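Local coordinates for protein toll-like receptor 13 (Mus musculus, PDB 4Z0C) that recognises bacterial 23S ribosomal RNA in the endosome and signals through MYD88 and TRAF6 to switch on NF-kappa-B and the inflammatory response, at residues H569-D572 against P573-N576; S617-P620 against D621-S624; G442-R445 against P446-K449; E390-N393 against L394-S397. One frame throughout, in Å; residues are numbered along the deposited sequence.

Interaction 1: H569-D572 against P573-N576; sequences HQFD and PLIN. With NAG (2-acetamido-2-deoxy-beta-D-glucopyranose), chain R.
Phe571 and Leu574 meet twice, once through backbone and once through side chains. The polar link is a single hydrogen bond, Leu574 N to Phe571 O at 2.9 Å, which closes a type I turn. Another type I turn, closed by Asp572 N on His569 O at 3.1 Å, overlaps it, sharing Phe571 and Asp572. Proline suits position 573 because a turn needs no N-H there and its ring fixes phi near -74°; its CD rests 3.4 Å from Gln570 O.

The apolar link is Phe571 CD1 against Leu574 CD1 at 3.7 Å. Leu574 carries CG beside its backbone N (chi1 -54°), on the side where the Phe571 ring lies, and both side chains also touch Leu556 of strand 555-557. Ile575, partly exposed, sets CG2 3.9 Å from Asp572 O.

Polar ends find partners farther off: Gln570 NE2 binds Val542 O and His569 NE2 binds Ser597 OG. Two overlapping turns, with Phe571 and Leu574 buried, fit the stretch of a leucine-rich repeat that returns the chain to its next strand, here where LRR 22 passes into LRR 23.

Interaction 2: S617-P620 against D621-S624; sequences SLVP and DMFS
A type II beta turn from Val619 to Met622, in the variable part of LRR 24, organises this contact. Met622 N donates to Val619 O at 3.1 Å, closing the turn. Pro620 and Asp621 occupy its corners: proline's ring favours the phi of -57° required at the first, and Asp621 takes the left-handed conformation, phi 62°, at the second.

The two end residues also meet through their side chains. Met622 sets CG opposite its backbone N (chi1 179°) and then bends at chi3, which folds the terminal methyl CE back to within 3.7 Å of Val619 CB. A long, flexible thioether can follow the branched valine in this way. Flanking the turn, Leu618 before it and Phe623 after it meet: Leu618 CG comes to the edge of the Phe623 ring, in its plane, 3.7 Å from Phe623 CE2, and the two side chains cross at roughly a right angle. One face of the same ring receives Met622 CG, 3.9 Å above the plane and displaced toward the rim. On the polar side Ser624 OG gives a hydrogen bond of 2.8 Å to Asp621 OD1, which receives it on its anti lone pair, and Lys648 forms a salt bridge with that oxygen.

The turn lies in the loop between strands 607-609 and 631-633, where Met622 reaches Phe599 of the preceding loop and Phe623 meets the ring of Phe632 in the following strand.

Interaction 3: G442-R445 against P446-K449; sequences GTFR and PLKK
Phe444 and Leu447 form the close-knit half of this local contact, Arg445 and Lys448 its exposed half. In the first, Leu447 N donates to Phe444 O at 3.0 Å and closes a type I turn. An earlier type I turn, closed by Arg445 N on Gly442 O at 3.1 Å, overlaps it at Phe444 and Arg445. Gly442 has a positive phi of 74°, a value glycine accepts readily, and Pro446 sits where the second turn requires no N-H. Leu447 in turn is the centre of an inverse gamma turn, with Lys448 N bonded to Pro446 O at 2.8 Å.

Phe444 and Leu447 are buried, apolar side chains. Leu447 CD1 approaches the edge of the Phe444 ring near its plane, 4.2 Å from Phe444 CD1, a modest touch. One ring face is covered more directly: Thr443 CG2 lies 3.8 Å above the plane, over the centre, while Thr443 OG1 bonds back to Asn440 O. Threonine thus offers a methyl to the ring and a hydroxyl to the backbone.

Across the exposed half, Lys448 doubles back, nearly eclipsed at chi2 (5°), bringing its CE to 3.2 Å from Arg445 O. Its NZ stands 4.0 Å from Arg445 NH2, two like charges that would probably repel mildly and that the surrounding solvent may screen.

This double turn joins strand 438-439 to strand 452-454, at the passage from LRR 17 to LRR 18; Leu447 reaches Phe420 in one neighbouring loop, and Phe444 reaches Leu471 in another.

Interaction 4: E390-N393 against L394-S397; sequences ELNN and LAFS
Asn392 O accepts a hydrogen bond from Ala395 N at 3.0 Å, with an N-H...O angle of 157°. This bond begins a short 3-10 segment that takes in Asn393 to Ala395. Asn392 also turns its side chain onto the same end: with CG anti to the backbone N (chi1 174°), OD1 comes to 3.4 Å from Leu394 N in a weak hydrogen bond. The next bond along, Phe396 N to Asn393 O at 3.4 Å, is weak as well.

The other branch of the Asn392 amide is held too: ND2 bonds to Phe367 O and Asp369 OD1, in the loop before strand 380-382. Asparagine suits this place because a single side chain both accepts and donates. Ala395 is small enough to let the amide lie beside it, its CB 4.0 Å from Asn392 ND2.

Apolar contact is lighter. Leu391 CD2 lies 4.1 Å from Phe396 CE2, and the two side chains cross at about a right angle. The Phe396 ring meets that of Phe372, their planes nearly parallel, an aromatic pairing between this loop and the one before strand 380-382.

Chemically, one firm backbone bond and two weak ones hold the turn, while the Asn392 amide, by bonding in both directions, ties it to the previous loop and would limit rotation of its own plane.

Overall arrangement
Followed from the N terminus, the contacts come in the order interaction 4, interaction 3, interaction 1, interaction 2. They are strictly in series: none nests within or crosses another. Each is a turn or short 3-10 bend in a loop that leads the chain to the next strand lining the solenoid of the leucine-rich ectodomain. Interaction 4 lies between strands 380-382 and 404-406, interaction 3 between 438-439 and 452-454, interaction 1 between 564-566 and 579-581, and interaction 2 between 607-609 and 631-633. Interactions 4 and 3, and interactions 1 and 2, lie closest to each other, centres about 16 Å and about 18 Å apart, without touching; centres of interactions 2 and 4 are about 59 Å apart.

Interaction 1: H569-D572 against P573-N576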
# COMPACT_ATOMS: atom_id res chain seq x y z
N HIS A 569 -2.23 29.47 -2.29
CA HIS A 569 -2.47 29.91 -0.92
C HIS A 569 -3.43 28.98 -0.18
O HIS A 569 -4.38 29.41 0.47
CB HIS A 569 -2.94 31.36 -0.90
CG HIS A 569 -1.83 32.34 -1.14
ND1 HIS A 569 -2.01 33.51 -1.85
CD2 HIS A 569 -0.53 32.31 -0.77
CE1 HIS A 569 -0.86 34.17 -1.90
NE2 HIS A 569 0.05 33.46 -1.26
N GLN A 570 -3.12 27.69 -0.28
CA GLN A 570 -3.95 26.61 0.24
C GLN A 570 -4.19 26.64 1.75
O GLN A 570 -5.23 26.17 2.20
CB GLN A 570 -3.36 25.26 -0.16
CG GLN A 570 -3.69 24.84 -1.59
CD GLN A 570 -2.65 25.22 -2.64
OE1 GLN A 570 -1.76 26.05 -2.41
NE2 GLN A 570 -2.77 24.61 -3.82
N PHE A 571 -3.26 27.20 2.51
CA PHE A 571 -3.39 27.23 3.97
C PHE A 571 -4.16 28.45 4.50
O PHE A 571 -4.38 28.56 5.70
CB PHE A 571 -2.03 27.11 4.67
CG PHE A 571 -1.38 25.77 4.48
CD1 PHE A 571 -2.13 24.67 4.08
CD2 PHE A 571 -0.01 25.62 4.67
CE1 PHE A 571 -1.53 23.43 3.89
CE2 PHE A 571 0.60 24.39 4.48
CZ PHE A 571 -0.16 23.30 4.08
N ASP A 572 -4.59 29.34 3.61
CA ASP A 572 -5.28 30.55 4.05
C ASP A 572 -6.51 30.35 4.93
O ASP A 572 -6.76 31.17 5.82
CB ASP A 572 -5.62 31.46 2.86
CG ASP A 572 -4.46 32.36 2.46
OD1 ASP A 572 -3.32 32.12 2.91
OD2 ASP A 572 -4.70 33.31 1.67
N PRO A 573 -7.29 29.28 4.70
CA PRO A 573 -8.44 29.07 5.59
C PRO A 573 -8.07 28.57 6.98
O PRO A 573 -8.89 28.68 7.88
CB PRO A 573 -9.27 28.00 4.86
CG PRO A 573 -8.82 28.08 3.42
CD PRO A 573 -7.38 28.42 3.50
N LEU A 574 -6.85 28.03 7.14
CA LEU A 574 -6.46 27.35 8.38
C LEU A 574 -6.00 28.28 9.51
O LEU A 574 -4.88 28.15 10.01
CB LEU A 574 -5.35 26.34 8.08
CG LEU A 574 -5.62 25.30 6.99
CD1 LEU A 574 -4.48 24.30 6.95
CD2 LEU A 574 -6.97 24.59 7.20
N ILE A 575 -6.86 29.20 9.93
CA ILE A 575 -6.40 30.23 10.84
C ILE A 575 -6.09 29.72 12.24
O ILE A 575 -5.24 30.28 12.92
CB ILE A 575 -7.36 31.45 10.90
CG1 ILE A 575 -8.72 31.08 11.48
CG2 ILE A 575 -7.49 32.11 9.55
CD1 ILE A 575 -9.09 31.94 12.69
N ASN A 576 -6.77 28.66 12.66
CA ASN A 576 -6.51 28.08 13.97
C ASN A 576 -5.48 26.96 14.00
O ASN A 576 -5.31 26.31 15.02
CB ASN A 576 -7.81 27.65 14.64
CG ASN A 576 -8.51 28.81 15.31
OD1 ASN A 576 -9.72 28.81 15.50
ND2 ASN A 576 -7.75 29.83 15.65
C1 NAG R . -11.03 29.30 18.30
C2 NAG R . -12.22 29.13 17.38
C3 NAG R . -13.42 29.92 17.87
C4 NAG R . -13.68 29.76 19.37
C5 NAG R . -12.39 29.82 20.19
C6 NAG R . -12.68 29.40 21.64
C7 NAG R . -12.49 29.18 14.94
C8 NAG R . -12.34 30.05 13.73
N2 NAG R . -11.88 29.60 16.05
O3 NAG R . -14.55 29.47 17.16
O4 NAG R . -14.54 30.79 19.82
O5 NAG R . -11.39 28.98 19.63
O6 NAG R . -13.58 30.31 22.25
O7 NAG R . -13.15 28.14 14.88

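Interaction 2: S617-P620 against D621-S624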
# COMPACT_ATOMS: atom_id res chain seq x y z
N SER A 617 18.05 24.38 0.39
CA SER A 617 18.05 25.79 0.77
C SER A 617 16.72 26.11 1.43
O SER A 617 15.81 25.30 1.40
CB SER A 617 18.20 26.69 -0.46
OG SER A 617 19.21 26.22 -1.32
N LEU A 618 16.61 27.31 1.98
CA LEU A 618 15.35 27.79 2.54
C LEU A 618 14.83 29.01 1.78
O LEU A 618 15.61 29.85 1.33
CB LEU A 618 15.55 28.11 4.02
CG LEU A 618 15.06 27.13 5.12
CD1 LEU A 618 15.12 25.65 4.72
CD2 LEU A 618 15.86 27.39 6.41
N VAL A 619 13.52 29.10 1.58
CA VAL A 619 12.91 30.23 0.89
C VAL A 619 12.88 31.47 1.80
O VAL A 619 12.33 31.40 2.90
CB VAL A 619 11.47 29.89 0.44
CG1 VAL A 619 10.72 31.15 0.02
CG2 VAL A 619 11.46 28.85 -0.69
N PRO A 620 13.46 32.60 1.33
CA PRO A 620 13.54 33.84 2.14
C PRO A 620 12.17 34.34 2.61
O PRO A 620 11.23 34.37 1.81
CB PRO A 620 14.19 34.85 1.18
CG PRO A 620 14.97 34.02 0.23
CD PRO A 620 14.14 32.75 0.04
N ASP A 621 12.07 34.69 3.90
CA ASP A 621 10.82 35.19 4.49
C ASP A 621 9.64 34.20 4.49
O ASP A 621 8.49 34.58 4.71
CB ASP A 621 10.38 36.53 3.88
CG ASP A 621 11.22 37.71 4.38
OD1 ASP A 621 11.44 37.82 5.61
OD2 ASP A 621 11.63 38.55 3.55
N MET A 622 9.92 32.93 4.23
CA MET A 622 8.85 31.93 4.28
C MET A 622 8.28 31.74 5.69
O MET A 622 7.08 31.52 5.86
CB MET A 622 9.34 30.59 3.72
CG MET A 622 8.30 29.50 3.77
SD MET A 622 8.78 28.07 2.79
CE MET A 622 8.07 28.56 1.22
N PHE A 623 9.13 31.87 6.70
CA PHE A 623 8.72 31.55 8.07
C PHE A 623 8.52 32.79 8.94
O PHE A 623 8.08 32.69 10.09
CB PHE A 623 9.78 30.63 8.70
CG PHE A 623 10.17 29.47 7.81
CD1 PHE A 623 9.27 28.45 7.53
CD2 PHE A 623 11.45 29.38 7.27
CE1 PHE A 623 9.63 27.39 6.72
CE2 PHE A 623 11.81 28.30 6.47
CZ PHE A 623 10.91 27.32 6.20
N SER A 624 8.78 33.96 8.35
CA SER A 624 8.75 35.25 9.05
C SER A 624 7.39 35.65 9.62
O SER A 624 7.32 36.60 10.37
CB SER A 624 9.23 36.36 8.12
OG SER A 624 10.56 36.14 7.73

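Interaction 3: G442-R445 against P446-K449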
# COMPACT_ATOMS: atom_id res chain seq x y z
N GLY A 442 -26.94 5.78 3.49
CA GLY A 442 -27.75 5.45 4.64
C GLY A 442 -27.33 4.24 5.44
O GLY A 442 -28.06 3.82 6.34
N THR A 443 -26.16 3.68 5.12
CA THR A 443 -25.72 2.44 5.78
C THR A 443 -25.69 2.58 7.30
O THR A 443 -26.01 1.63 8.01
CB THR A 443 -24.35 1.94 5.27
OG1 THR A 443 -24.47 1.50 3.92
CG2 THR A 443 -23.83 0.77 6.12
N PHE A 444 -25.35 3.78 7.80
CA PHE A 444 -25.22 4.02 9.24
C PHE A 444 -26.31 4.96 9.77
O PHE A 444 -26.18 5.49 10.86
CB PHE A 444 -23.84 4.58 9.60
CG PHE A 444 -22.71 3.89 8.90
CD1 PHE A 444 -22.25 2.66 9.35
CD2 PHE A 444 -22.11 4.45 7.79
CE1 PHE A 444 -21.22 2.00 8.70
CE2 PHE A 444 -21.06 3.81 7.14
CZ PHE A 444 -20.62 2.57 7.60
N ARG A 445 -27.35 5.20 8.98
CA ARG A 445 -28.46 6.08 9.38
C ARG A 445 -29.02 5.86 10.79
O ARG A 445 -29.27 6.84 11.50
CB ARG A 445 -29.61 6.02 8.37
CG ARG A 445 -29.73 7.23 7.47
CD ARG A 445 -31.11 7.88 7.59
NE ARG A 445 -31.23 8.71 8.79
CZ ARG A 445 -30.97 10.02 8.83
NH1 ARG A 445 -30.56 10.66 7.74
NH2 ARG A 445 -31.11 10.69 9.97
N PRO A 446 -29.24 4.59 11.20
CA PRO A 446 -29.80 4.37 12.54
C PRO A 446 -28.86 4.71 13.69
O PRO A 446 -29.35 4.91 14.80
CB PRO A 446 -30.08 2.86 12.56
CG PRO A 446 -30.15 2.46 11.13
CD PRO A 446 -29.19 3.34 10.43
N LEU A 447 -27.56 4.76 13.45
CA LEU A 447 -26.58 4.91 14.53
C LEU A 447 -26.44 6.34 15.04
O LEU A 447 -25.35 6.94 14.97
CB LEU A 447 -25.24 4.33 14.09
CG LEU A 447 -25.38 2.91 13.54
CD1 LEU A 447 -24.03 2.32 13.14
CD2 LEU A 447 -26.07 2.03 14.58
N LYS A 448 -27.53 6.86 15.59
CA LYS A 448 -27.65 8.26 16.00
C LYS A 448 -26.64 8.70 17.05
O LYS A 448 -26.33 9.88 17.16
CB LYS A 448 -29.06 8.54 16.56
CG LYS A 448 -30.15 8.85 15.53
CD LYS A 448 -29.66 8.70 14.10
CE LYS A 448 -30.66 9.25 13.10
NZ LYS A 448 -32.04 8.78 13.38
N LYS A 449 -26.13 7.74 17.81
CA LYS A 449 -25.23 8.05 18.91
C LYS A 449 -23.78 7.65 18.65
O LYS A 449 -22.93 7.73 19.54
CB LYS A 449 -25.75 7.40 20.20
CG LYS A 449 -27.02 8.07 20.72
CD LYS A 449 -27.59 7.35 21.92
CE LYS A 449 -26.85 7.71 23.18
NZ LYS A 449 -27.51 7.17 24.39

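Interaction 4: E390-N393 against L394-S397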
# COMPACT_ATOMS: atom_id res chain seq x y z
N GLU A 390 -21.12 -11.82 5.53
CA GLU A 390 -22.35 -11.05 5.52
C GLU A 390 -23.03 -11.06 6.89
O GLU A 390 -22.99 -12.05 7.61
CB GLU A 390 -23.31 -11.64 4.47
CG GLU A 390 -23.49 -10.76 3.24
CD GLU A 390 -24.33 -11.40 2.15
OE1 GLU A 390 -25.40 -10.85 1.83
OE2 GLU A 390 -23.92 -12.46 1.62
N LEU A 391 -23.68 -9.96 7.23
CA LEU A 391 -24.41 -9.87 8.49
C LEU A 391 -25.87 -10.33 8.39
O LEU A 391 -26.65 -9.73 7.65
CB LEU A 391 -24.40 -8.43 8.98
CG LEU A 391 -23.02 -8.00 9.45
CD1 LEU A 391 -23.06 -6.53 9.88
CD2 LEU A 391 -22.58 -8.92 10.58
N ASN A 392 -26.23 -11.36 9.14
CA ASN A 392 -27.64 -11.70 9.29
C ASN A 392 -28.28 -10.75 10.29
O ASN A 392 -28.16 -10.97 11.50
CB ASN A 392 -27.86 -13.14 9.77
CG ASN A 392 -29.33 -13.44 10.06
OD1 ASN A 392 -30.23 -12.76 9.53
ND2 ASN A 392 -29.59 -14.42 10.92
N ASN A 393 -28.97 -9.74 9.78
CA ASN A 393 -29.51 -8.65 10.59
C ASN A 393 -30.40 -9.09 11.76
O ASN A 393 -30.43 -8.44 12.81
CB ASN A 393 -30.27 -7.69 9.69
CG ASN A 393 -29.47 -7.31 8.46
OD1 ASN A 393 -28.24 -7.41 8.45
ND2 ASN A 393 -30.17 -6.89 7.41
N LEU A 394 -31.10 -10.21 11.57
CA LEU A 394 -32.03 -10.72 12.57
C LEU A 394 -31.37 -11.40 13.76
O LEU A 394 -32.01 -11.63 14.78
CB LEU A 394 -33.05 -11.68 11.93
CG LEU A 394 -34.15 -11.04 11.09
CD1 LEU A 394 -35.06 -12.12 10.57
CD2 LEU A 394 -34.95 -10.04 11.93
N ALA A 395 -30.08 -11.74 13.64
CA ALA A 395 -29.35 -12.32 14.76
C ALA A 395 -29.16 -11.30 15.89
O ALA A 395 -28.97 -11.67 17.05
CB ALA A 395 -28.02 -12.88 14.31
N PHE A 396 -29.23 -10.01 15.56
CA PHE A 396 -28.94 -8.98 16.54
C PHE A 396 -30.20 -8.22 16.96
O PHE A 396 -30.13 -7.18 17.61
CB PHE A 396 -27.89 -8.00 16.00
CG PHE A 396 -26.65 -8.67 15.49
CD1 PHE A 396 -25.72 -9.20 16.37
CD2 PHE A 396 -26.39 -8.75 14.13
CE1 PHE A 396 -24.58 -9.81 15.91
CE2 PHE A 396 -25.24 -9.36 13.67
CZ PHE A 396 -24.34 -9.89 14.57
N SER A 397 -31.34 -8.78 16.61
CA SER A 397 -32.63 -8.19 16.93
C SER A 397 -32.79 -7.93 18.43
O SER A 397 -32.66 -8.85 19.25
CB SER A 397 -33.76 -9.09 16.43
OG SER A 397 -35.00 -8.43 16.51